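Local atomic coordinates of alpha-ketoglutarate-dependent non-heme iron oxygenase EasH (Aspergillus japonicus, PDB entry 5M0T), a protein that probably catalyses an iron(II)- and 2-oxoglutarate-dependent oxidation in the biosynthesis of the ergot alkaloid cycloclavine. Residues 156-159 / 160-164; 120-123 / 124-128; 69-72 / 73-76; 85-89 / 90-94; 38-41 / 42-46. One frame throughout, in Å; residues are numbered along the deposited sequence. Where two conformers were deposited one is given.

Interaction 1 of 5, residues 156-159 / 160-164. With AKG (2-oxoglutaric acid), chain D.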
# COMPACT_ATOMS: atom_id res chain seq x y z
N LEU A 156 -8.35 -19.47 -4.37
CA LEU A 156 -7.33 -20.47 -4.68
C LEU A 156 -7.93 -21.56 -5.55
O LEU A 156 -8.62 -22.45 -5.07
CB LEU A 156 -6.70 -21.04 -3.41
CG LEU A 156 -5.33 -21.74 -3.62
CD1 LEU A 156 -4.54 -21.87 -2.32
CD2 LEU A 156 -5.46 -23.11 -4.28
N THR A 157 -7.63 -21.51 -6.84
CA THR A 157 -8.25 -22.39 -7.81
C THR A 157 -7.39 -23.64 -8.04
O THR A 157 -6.17 -23.55 -8.21
CB THR A 157 -8.45 -21.65 -9.15
OG1 THR A 157 -9.14 -20.42 -8.91
CG2 THR A 157 -9.23 -22.50 -10.12
N ALA A 158 -8.05 -24.79 -8.07
CA ALA A 158 -7.41 -26.05 -8.44
C ALA A 158 -7.24 -26.11 -9.96
O ALA A 158 -8.21 -26.01 -10.71
CB ALA A 158 -8.22 -27.22 -7.92
N LEU A 159 -6.00 -26.26 -10.42
CA LEU A 159 -5.70 -26.42 -11.84
C LEU A 159 -5.43 -27.86 -12.24
O LEU A 159 -5.31 -28.14 -13.43
CB LEU A 159 -4.52 -25.53 -12.23
CG LEU A 159 -4.70 -24.02 -12.03
CD1 LEU A 159 -3.43 -23.28 -12.40
CD2 LEU A 159 -5.89 -23.51 -12.85
N THR A 160 -5.25 -28.73 -11.24
CA THR A 160 -5.30 -30.18 -11.39
C THR A 160 -6.28 -30.68 -10.33
O THR A 160 -6.77 -29.89 -9.53
CB THR A 160 -3.94 -30.83 -11.08
OG1 THR A 160 -3.56 -30.52 -9.73
CG2 THR A 160 -2.86 -30.36 -12.04
N ASP A 161 -6.53 -32.00 -10.30
CA ASP A 161 -7.28 -32.59 -9.18
C ASP A 161 -6.60 -32.23 -7.87
O ASP A 161 -5.38 -32.16 -7.81
CB ASP A 161 -7.41 -34.13 -9.31
CG ASP A 161 -8.47 -34.57 -10.36
OD1 ASP A 161 -9.52 -33.93 -10.55
OD2 ASP A 161 -8.24 -35.59 -11.01
N PHE A 162 -7.40 -31.93 -6.85
CA PHE A 162 -6.95 -31.62 -5.50
C PHE A 162 -7.50 -32.74 -4.62
O PHE A 162 -8.72 -32.85 -4.48
CB PHE A 162 -7.54 -30.28 -5.02
CG PHE A 162 -6.58 -29.12 -5.05
CD1 PHE A 162 -5.69 -28.93 -6.10
CD2 PHE A 162 -6.62 -28.18 -4.05
CE1 PHE A 162 -4.82 -27.85 -6.10
CE2 PHE A 162 -5.77 -27.08 -4.05
CZ PHE A 162 -4.86 -26.92 -5.08
N THR A 163 -6.60 -33.54 -4.03
CA THR A 163 -6.96 -34.69 -3.18
C THR A 163 -6.28 -34.59 -1.80
O THR A 163 -5.25 -33.93 -1.65
CB THR A 163 -6.54 -36.04 -3.80
OG1 THR A 163 -5.11 -36.18 -3.73
CG2 THR A 163 -7.02 -36.17 -5.26
N ALA A 164 -6.86 -35.26 -0.80
CA ALA A 164 -6.23 -35.35 0.50
C ALA A 164 -4.76 -35.77 0.33
O ALA A 164 -3.86 -35.06 0.81
CB ALA A 164 -6.96 -36.33 1.39
C1 AKG D . 0.50 -19.49 0.74
O1 AKG D . 0.30 -18.47 1.40
O2 AKG D . 1.60 -19.73 0.07
C2 AKG D . -0.53 -20.62 0.61
O5 AKG D . -1.37 -20.72 1.48
C3 AKG D . -0.51 -21.55 -0.57
C4 AKG D . -1.52 -22.68 -0.43
C5 AKG D . -1.51 -23.66 -1.58
O3 AKG D . -0.82 -23.31 -2.64
O4 AKG D . -2.13 -24.70 -1.52
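Ala158 lays its methyl over one face of the Phe162 ring, toward the rim, in a CH-pi contact with CB 3.9 Å from the ring centroid and 23° off the ring normal. The two meet where strand 152-158 of the cupin-type double-stranded beta-helix runs out and the chain bends into the loop that follows. The closest atoms of this pair are Ala158 CB and Phe162 CD1, 3.6 Å apart. Two residues earlier on the strand, Leu156 reaches the far end of the same ring: its CD2 comes to 3.9 Å from Phe162 CZ, the two side chains crossing at about a right angle. The bend carries a polar link, Thr160 OG1 to Asp161 O at 3.1 Å, with the hydroxyl oxygen lying above the carbonyl plane; Thr160 OG1 also accepts from Arg223 N on strand 222-231. Phe162 touches Thr169 and Arg222 as well, both of which hydrogen-bond 2-oxoglutarate, so the ring stands just behind the ligand's first shell. Leu156 belongs to that shell. With CG anti to its backbone N (chi1 -161°), it forks between ring and ligand, CD2 packing on Phe162 while CD1 stops 3.6 Å from C5 of 2-oxoglutarate.

Interaction 2 of 5, residues 120-123 / 124-128. With AKG (2-oxoglutaric acid), chain D.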
# COMPACT_ATOMS: atom_id res chain seq x y z
N LEU A 120 1.17 -22.35 -8.10
CA LEU A 120 1.99 -23.09 -7.15
C LEU A 120 1.86 -24.59 -7.38
O LEU A 120 0.83 -25.18 -7.06
CB LEU A 120 1.61 -22.73 -5.70
CG LEU A 120 1.78 -21.27 -5.22
CD1 LEU A 120 1.40 -21.17 -3.75
CD2 LEU A 120 3.18 -20.71 -5.43
N GLU A 121 2.92 -25.21 -7.91
CA GLU A 121 2.95 -26.63 -8.22
C GLU A 121 3.82 -27.40 -7.18
O GLU A 121 5.02 -27.11 -7.04
CB GLU A 121 3.48 -26.82 -9.65
CG GLU A 121 2.81 -27.94 -10.45
CD GLU A 121 3.19 -27.93 -11.92
OE1 GLU A 121 4.36 -28.28 -12.22
OE2 GLU A 121 2.34 -27.58 -12.78
N THR A 122 3.23 -28.34 -6.47
CA THR A 122 3.97 -29.14 -5.48
C THR A 122 4.31 -30.50 -6.09
O THR A 122 3.45 -31.16 -6.65
CB THR A 122 3.18 -29.33 -4.17
OG1 THR A 122 1.97 -30.05 -4.42
CG2 THR A 122 2.81 -27.99 -3.56
N GLU A 123 5.57 -30.89 -5.99
CA GLU A 123 6.05 -32.15 -6.55
C GLU A 123 5.77 -33.32 -5.60
O GLU A 123 5.46 -33.12 -4.43
CB GLU A 123 7.55 -32.03 -6.85
CG GLU A 123 7.88 -30.93 -7.86
CD GLU A 123 9.38 -30.75 -8.09
OE1 GLU A 123 10.17 -31.14 -7.20
OE2 GLU A 123 9.76 -30.24 -9.17
N PRO A 124 5.87 -34.56 -6.09
CA PRO A 124 5.82 -35.72 -5.20
C PRO A 124 6.85 -35.62 -4.07
O PRO A 124 8.01 -35.26 -4.32
CB PRO A 124 6.18 -36.87 -6.14
CG PRO A 124 5.68 -36.43 -7.46
CD PRO A 124 5.99 -34.97 -7.50
N GLY A 125 6.42 -35.90 -2.85
CA GLY A 125 7.27 -35.80 -1.67
C GLY A 125 7.26 -34.46 -0.93
O GLY A 125 7.83 -34.37 0.16
N TYR A 126 6.64 -33.42 -1.53
CA TYR A 126 6.61 -32.09 -0.92
C TYR A 126 5.93 -32.19 0.45
O TYR A 126 4.83 -32.75 0.56
CB TYR A 126 5.91 -31.06 -1.82
CG TYR A 126 5.66 -29.74 -1.13
CD1 TYR A 126 6.71 -28.86 -0.85
CD2 TYR A 126 4.37 -29.38 -0.72
CE1 TYR A 126 6.48 -27.65 -0.22
CE2 TYR A 126 4.14 -28.16 -0.09
CZ TYR A 126 5.19 -27.31 0.17
OH TYR A 126 4.96 -26.11 0.81
N HIS A 127 6.59 -31.64 1.46
CA HIS A 127 6.23 -31.93 2.85
C HIS A 127 5.02 -31.12 3.38
O HIS A 127 4.44 -31.47 4.41
CB HIS A 127 7.44 -31.73 3.78
CG HIS A 127 7.93 -30.31 3.82
ND1 HIS A 127 8.93 -29.84 3.00
CD2 HIS A 127 7.53 -29.27 4.57
CE1 HIS A 127 9.13 -28.56 3.26
NE2 HIS A 127 8.28 -28.18 4.20
N GLY A 128 4.67 -30.03 2.70
CA GLY A 128 3.50 -29.21 3.08
C GLY A 128 3.93 -27.94 3.81
O GLY A 128 5.11 -27.78 4.12
C1 AKG D . 0.50 -19.49 0.74
O1 AKG D . 0.30 -18.47 1.40
O2 AKG D . 1.60 -19.73 0.07
C2 AKG D . -0.53 -20.62 0.61
O5 AKG D . -1.37 -20.72 1.48
C3 AKG D . -0.51 -21.55 -0.57
C4 AKG D . -1.52 -22.68 -0.43
C5 AKG D . -1.51 -23.66 -1.58
O3 AKG D . -0.82 -23.31 -2.64
O4 AKG D . -2.13 -24.70 -1.52
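A type II beta turn from Glu123 to Tyr126 follows strand 112-122 of the cupin-type beta-helix, and Thr122 and Tyr126 meet across it at the mouth of the bend. The turn is closed by its own backbone bond, Tyr126 N to Glu123 O at 3.1 Å, with the donor lying above the carbonyl plane. Pro124 and Gly125 fill the two corners, and Gly125 has the positive phi (91°) that this turn type needs at its second corner. Beyond the bend the tyrosine doubles back along the strand it has just left. A chi1 of 170° carries the ring away from its own N and swings it alongside Thr122. Thr122 answers with its methyl: CG2 lies 3.5 Å from Tyr126 CD2 and 3.7 Å from Tyr126 CE2, an oblique approach, while Thr122 CB is 3.6 Å from Tyr126 CD2. On one face of the ring, offset toward the rim, Gly128 N stands 3.4 Å above the plane. Met74 packs on both Thr122 and Tyr126, and Asn215 makes backbone hydrogen bonds to Gly125 and Tyr126. The strand end also supplies a wall of the cosubstrate pocket: Leu120, which like Thr122 packs on Met74, brings CD1 to 3.3 Å from carboxylate oxygen O3 of 2-oxoglutarate.

Interaction 3 of 5, residues 69-72 / 73-76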
# COMPACT_ATOMS: atom_id res chain seq x y z
N SER A 69 10.13 -18.13 3.65
CA SER A 69 9.83 -19.08 4.74
C SER A 69 8.68 -20.05 4.41
O SER A 69 8.75 -21.23 4.78
CB SER A 69 9.55 -18.32 6.04
OG SER A 69 10.74 -17.79 6.58
N TYR A 70 7.65 -19.54 3.72
CA TYR A 70 6.49 -20.36 3.27
C TYR A 70 6.59 -20.96 1.84
O TYR A 70 5.94 -21.98 1.56
CB TYR A 70 5.17 -19.53 3.40
CG TYR A 70 4.81 -19.28 4.84
CD1 TYR A 70 4.43 -20.34 5.67
CD2 TYR A 70 4.91 -18.01 5.41
CE1 TYR A 70 4.12 -20.15 7.01
CE2 TYR A 70 4.61 -17.80 6.75
CZ TYR A 70 4.23 -18.87 7.55
OH TYR A 70 3.92 -18.65 8.88
N LEU A 71 7.39 -20.35 0.95
CA LEU A 71 7.46 -20.75 -0.48
C LEU A 71 8.70 -21.57 -0.93
O LEU A 71 8.81 -21.92 -2.10
CB LEU A 71 7.31 -19.51 -1.39
CG LEU A 71 5.99 -18.74 -1.29
CD1 LEU A 71 6.09 -17.40 -2.01
CD2 LEU A 71 4.82 -19.56 -1.84
N ALA A 72 9.62 -21.88 -0.01
CA ALA A 72 10.74 -22.78 -0.32
C ALA A 72 10.20 -24.20 -0.63
O ALA A 72 9.25 -24.65 0.01
CB ALA A 72 11.75 -22.82 0.83
N GLY A 73 10.80 -24.86 -1.62
CA GLY A 73 10.38 -26.21 -2.06
C GLY A 73 9.27 -26.28 -3.11
O GLY A 73 9.00 -27.35 -3.66
N MET A 74 8.62 -25.14 -3.38
CA MET A 74 7.53 -25.09 -4.36
C MET A 74 8.06 -24.62 -5.71
O MET A 74 9.06 -23.89 -5.77
CB MET A 74 6.45 -24.10 -3.92
CG MET A 74 5.65 -24.58 -2.73
SD MET A 74 4.37 -23.39 -2.29
CE MET A 74 3.05 -24.50 -1.81
N ARG A 75 7.37 -25.05 -6.77
CA ARG A 75 7.47 -24.37 -8.07
C ARG A 75 6.47 -23.21 -8.04
O ARG A 75 5.32 -23.40 -7.64
CB ARG A 75 7.16 -25.34 -9.21
CG ARG A 75 8.11 -26.54 -9.28
CD ARG A 75 7.85 -27.39 -10.51
NE ARG A 75 8.11 -26.64 -11.75
CZ ARG A 75 9.29 -26.49 -12.35
NH1 ARG A 75 10.40 -27.06 -11.86
NH2 ARG A 75 9.36 -25.76 -13.46
N GLN A 76 6.92 -22.01 -8.40
CA GLN A 76 6.05 -20.84 -8.41
C GLN A 76 6.33 -19.89 -9.58
O GLN A 76 7.47 -19.71 -10.00
CB GLN A 76 6.07 -20.09 -7.06
CG GLN A 76 7.36 -19.32 -6.71
CD GLN A 76 7.44 -17.89 -7.26
OE1 GLN A 76 6.44 -17.23 -7.51
NE2 GLN A 76 8.67 -17.41 -7.45
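Leu71 and Met74 start their side chains the same way, each with CG anti to its own carbonyl carbon and beside its backbone N (chi1 -62° and -71°). With the turn bringing the two residues together, these torsions let Leu71 CD2 and Met74 SD meet at 3.9 Å. The methionine is extended as far as its sulfur and bends only at the last torsion, so the thioether is what touches the leucine methyl while the terminal CE leads on toward Tyr126.

The bend is a type II beta turn from Leu71 to Met74, joining the end of helix 66-71 to strand 75-77, outermost in the chain's main sheet. Ala72 is the first residue to leave helical angles, and Gly73 takes the positive phi of the second corner, 87°. The closing bond, Met74 N to Leu71 O, is 3.5 Å long and weak, and Met74 CB lies 3.7 Å from that same oxygen, Leu71 O.

Around the turn, Tyr70 packs its ring against the iron ligand His132, and Tyr70 O accepts from Gln129 NE2, which also hydrogen-bonds 2-oxoglutarate. Leu71 lines the cosubstrate pocket, its side chain about 4 Å from the ligand at the nearest atoms, and packs on Leu276 of the second subunit.

The contact within the turn is mainly apolar, the closing bond adding probably little. As a pocket residue, Leu71 presents an apolar side chain to 2-oxoglutarate, consistent with the polar grip on the ligand coming from other residues such as Arg222, Thr169 and Gln129.

Interaction 4 of 5, residues 85-89 / 90-94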
# COMPACT_ATOMS: atom_id res chain seq x y z
N LYS A 85 -3.09 -13.65 -20.74
CA LYS A 85 -4.19 -12.87 -21.30
C LYS A 85 -5.50 -13.20 -20.59
O LYS A 85 -6.29 -12.30 -20.29
CB LYS A 85 -4.32 -13.12 -22.81
CG LYS A 85 -5.23 -12.15 -23.56
CD LYS A 85 -5.16 -12.39 -25.06
CE LYS A 85 -6.30 -11.71 -25.80
NZ LYS A 85 -6.47 -10.28 -25.41
N LEU A 86 -5.70 -14.49 -20.31
CA LEU A 86 -6.87 -14.95 -19.58
C LEU A 86 -6.95 -14.33 -18.17
O LEU A 86 -8.04 -14.01 -17.68
CB LEU A 86 -6.89 -16.48 -19.52
CG LEU A 86 -8.14 -17.16 -18.94
CD1 LEU A 86 -8.42 -18.49 -19.66
CD2 LEU A 86 -8.06 -17.36 -17.41
N PHE A 87 -5.80 -14.13 -17.52
CA PHE A 87 -5.75 -13.45 -16.23
C PHE A 87 -6.18 -11.99 -16.38
O PHE A 87 -7.10 -11.51 -15.71
CB PHE A 87 -4.34 -13.53 -15.63
CG PHE A 87 -4.26 -13.07 -14.22
CD1 PHE A 87 -4.13 -11.72 -13.92
CD2 PHE A 87 -4.28 -14.00 -13.19
CE1 PHE A 87 -4.07 -11.30 -12.60
CE2 PHE A 87 -4.21 -13.58 -11.88
CZ PHE A 87 -4.11 -12.23 -11.58
N ARG A 88 -5.50 -11.29 -17.28
CA ARG A 88 -5.76 -9.88 -17.55
C ARG A 88 -7.22 -9.57 -17.92
O ARG A 88 -7.77 -8.63 -17.40
CB ARG A 88 -4.85 -9.39 -18.68
CG ARG A 88 -3.40 -9.23 -18.27
CD ARG A 88 -2.63 -8.42 -19.31
NE ARG A 88 -2.66 -9.03 -20.64
CZ ARG A 88 -1.91 -10.06 -21.05
NH1 ARG A 88 -1.05 -10.66 -20.23
NH2 ARG A 88 -2.05 -10.49 -22.30
N ASP A 89 -7.82 -10.39 -18.79
CA ASP A 89 -9.13 -10.09 -19.41
C ASP A 89 -10.33 -10.81 -18.78
O ASP A 89 -11.39 -10.22 -18.66
CB ASP A 89 -9.10 -10.47 -20.89
CG ASP A 89 -8.06 -9.71 -21.69
OD1 ASP A 89 -7.35 -8.85 -21.12
OD2 ASP A 89 -7.95 -9.99 -22.91
N GLU A 90 -10.17 -12.08 -18.41
CA GLU A 90 -11.28 -12.88 -17.88
C GLU A 90 -11.36 -12.79 -16.36
O GLU A 90 -12.38 -12.39 -15.82
CB GLU A 90 -11.19 -14.34 -18.37
CG GLU A 90 -11.00 -14.43 -19.89
CD GLU A 90 -11.23 -15.82 -20.50
OE1 GLU A 90 -12.05 -16.62 -19.99
OE2 GLU A 90 -10.58 -16.12 -21.53
N LEU A 91 -10.27 -13.11 -15.67
CA LEU A 91 -10.26 -13.13 -14.20
C LEU A 91 -10.34 -11.74 -13.54
O LEU A 91 -11.08 -11.55 -12.57
CB LEU A 91 -9.05 -13.88 -13.67
CG LEU A 91 -9.01 -15.35 -14.07
CD1 LEU A 91 -7.67 -15.95 -13.68
CD2 LEU A 91 -10.17 -16.13 -13.44
N MET A 92 -9.59 -10.78 -14.07
CA MET A 92 -9.62 -9.43 -13.52
C MET A 92 -10.92 -8.66 -13.83
O MET A 92 -11.12 -7.57 -13.27
CB MET A 92 -8.39 -8.61 -13.96
CG MET A 92 -7.08 -9.04 -13.30
SD MET A 92 -7.11 -9.05 -11.48
CE MET A 92 -7.51 -10.77 -11.14
N ASN A 93 -11.80 -9.21 -14.68
CA ASN A 93 -13.14 -8.66 -14.89
C ASN A 93 -14.27 -9.57 -14.41
O ASN A 93 -15.44 -9.34 -14.72
CB ASN A 93 -13.33 -8.38 -16.38
CG ASN A 93 -12.41 -7.30 -16.87
OD1 ASN A 93 -12.56 -6.12 -16.50
ND2 ASN A 93 -11.44 -7.69 -17.70
N ASP A 94 -13.95 -10.62 -13.65
CA ASP A 94 -14.96 -11.59 -13.23
C ASP A 94 -15.96 -10.98 -12.23
O ASP A 94 -15.58 -10.54 -11.15
CB ASP A 94 -14.30 -12.81 -12.60
CG ASP A 94 -15.25 -13.97 -12.44
OD1 ASP A 94 -15.67 -14.25 -11.30
OD2 ASP A 94 -15.61 -14.59 -13.46
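Asn93 reaches back one turn, ND2 donating to Asp89 O at 2.7 Å and 170°; the acceptor lies in the amide plane, and OD1 of the same amide pairs with Thr252 OG1. Helix 85-91 widens to a pi-type turn at 87-89. Leu86 O is gripped twice, by Glu90 N at 3.0 Å and by Leu91 N at 3.1 Å, and Met92 N, five residues on, donates to Phe87 O nearly along the C=O axis. On the outer side, Lys85 NZ forms a salt bridge with Asp89 OD2 at 2.9 Å. Glu90 folds over Leu86, its CD 3.7 Å from Leu86 CG, while its carboxylate forms a salt bridge with Arg47.

Packing takes over on the inner side. The trans chi1 of Phe87 (-170°) turns the ring toward strand 222-231, where Phe225 and Leu227 meet it. Leu91 crosses the phenylalanine at about a right angle. Met92, bent at chi2 and chi3, curls round to make an oblique Met-aromatic contact: SD is 4.8 Å from the Phe87 ring centroid and the methyl CE rests 3.7 Å from Phe87 CZ.

Interaction 5 of 5, residues 38-41 / 42-46; sequences GFMS and ADQVR
Ser41 and Gln44 form a capping box at the start of helix 42-52, where the loop after strand 33-37 turns into the helix. Two side chains exchange bonds with each other's backbone. Ser41 puts OG between its backbone N and carbonyl carbon (chi1 63°), the crowded position, and from there OG accepts from Gln44 N at 3.2 Å. Gln44 replies with CG beside its own backbone N (chi1 -76°) and an extended chain beyond it; this lays the amide back over the serine, so that OE1 takes Ser41 N at 3.1 Å, in the carbonyl plane and on a lone pair. The other end of that amide is also held, NE2 donating to Glu90 OE1, which is consistent with the amide being placed this way round. A regular helical bond, Val45 N to Ser41 O at 3.0 Å, completes the first turn.

Met40 packs against this first turn. Its chain runs straight to the sulfur and then bends (chi3 61°), bringing CE to 3.8 Å from Gln44 CB. Leu86 and Leu91 pack on the methionine from helix 85-91, while Asp43, on the exposed side, pairs with Arg47. Val45 keeps CG2 beside its backbone N, placing that methyl 3.4 Å from Ser41 O and 4.2 Å from Met40 CB.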
# COMPACT_ATOMS: atom_id res chain seq x y z
N GLY A 38 -16.83 -24.81 -9.57
CA GLY A 38 -16.84 -24.24 -10.90
C GLY A 38 -16.54 -22.76 -10.93
O GLY A 38 -17.17 -22.03 -11.68
N PHE A 39 -15.60 -22.32 -10.10
CA PHE A 39 -15.18 -20.91 -10.13
C PHE A 39 -14.67 -20.56 -11.53
O PHE A 39 -15.05 -19.56 -12.10
CB PHE A 39 -14.11 -20.64 -9.05
CG PHE A 39 -13.55 -19.25 -9.09
CD1 PHE A 39 -14.36 -18.15 -8.80
CD2 PHE A 39 -12.22 -19.03 -9.46
CE1 PHE A 39 -13.85 -16.86 -8.86
CE2 PHE A 39 -11.71 -17.75 -9.52
CZ PHE A 39 -12.52 -16.66 -9.23
N MET A 40 -13.79 -21.42 -12.06
CA MET A 40 -13.38 -21.40 -13.45
C MET A 40 -13.95 -22.64 -14.12
O MET A 40 -14.05 -23.69 -13.49
CB MET A 40 -11.86 -21.39 -13.56
CG MET A 40 -11.23 -20.07 -13.11
SD MET A 40 -9.42 -20.12 -13.12
CE MET A 40 -9.03 -20.43 -14.84
N SER A 41 -14.33 -22.51 -15.39
CA SER A 41 -14.75 -23.68 -16.18
C SER A 41 -13.56 -24.55 -16.56
O SER A 41 -12.39 -24.13 -16.48
CB SER A 41 -15.47 -23.24 -17.45
OG SER A 41 -14.59 -22.51 -18.28
N ALA A 42 -13.86 -25.76 -17.02
CA ALA A 42 -12.84 -26.69 -17.53
C ALA A 42 -12.06 -26.07 -18.69
O ALA A 42 -10.83 -26.19 -18.74
CB ALA A 42 -13.48 -27.99 -17.97
N ASP A 43 -12.77 -25.38 -19.58
CA ASP A 43 -12.15 -24.72 -20.74
C ASP A 43 -11.20 -23.60 -20.36
O ASP A 43 -10.15 -23.43 -20.99
CB ASP A 43 -13.21 -24.17 -21.70
CG ASP A 43 -12.60 -23.55 -22.94
OD1 ASP A 43 -12.20 -24.31 -23.84
OD2 ASP A 43 -12.48 -22.30 -22.98
N GLN A 44 -11.58 -22.82 -19.35
CA GLN A 44 -10.69 -21.80 -18.81
C GLN A 44 -9.41 -22.40 -18.18
O GLN A 44 -8.31 -21.90 -18.39
CB GLN A 44 -11.41 -20.96 -17.77
CG GLN A 44 -12.38 -19.94 -18.38
CD GLN A 44 -13.06 -19.12 -17.30
OE1 GLN A 44 -13.56 -19.66 -16.31
NE2 GLN A 44 -13.06 -17.80 -17.48
N VAL A 45 -9.57 -23.49 -17.44
CA VAL A 45 -8.42 -24.14 -16.80
C VAL A 45 -7.43 -24.64 -17.86
O VAL A 45 -6.23 -24.41 -17.73
CB VAL A 45 -8.87 -25.29 -15.86
CG1 VAL A 45 -7.68 -26.12 -15.38
CG2 VAL A 45 -9.63 -24.72 -14.66
N ARG A 46 -7.95 -25.30 -18.90
CA ARG A 46 -7.14 -25.76 -20.03
C ARG A 46 -6.36 -24.62 -20.68
O ARG A 46 -5.14 -24.72 -20.85
CB ARG A 46 -7.99 -26.47 -21.09

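Overall arrangement
Interactions 1, 2 and 3 gather round the cosubstrate, each supplying one leucine to the 2-oxoglutarate pocket beside the iron. Interactions 2 and 3 sit on neighbouring strands with centres 9 Å apart: Glu121 N probably bonds Arg75 O at 3.0 Å, and Met74 CE lies 3.6 Å from Tyr126 OH. Interaction 1 does not touch them directly, its nearest atoms being about 6 Å from those of interaction 2. Its strand instead meets interaction 5, with Thr157 OG1 3.4 Å from Phe39 CD2. Interaction 5 in turn packs on interaction 4, Leu86 CD1 lying 3.6 Å from Gln44 O. Both lie farther out: the side chains of Phe87 and Met40 are each about 14 Å from 2-oxoglutarate at the nearest atoms.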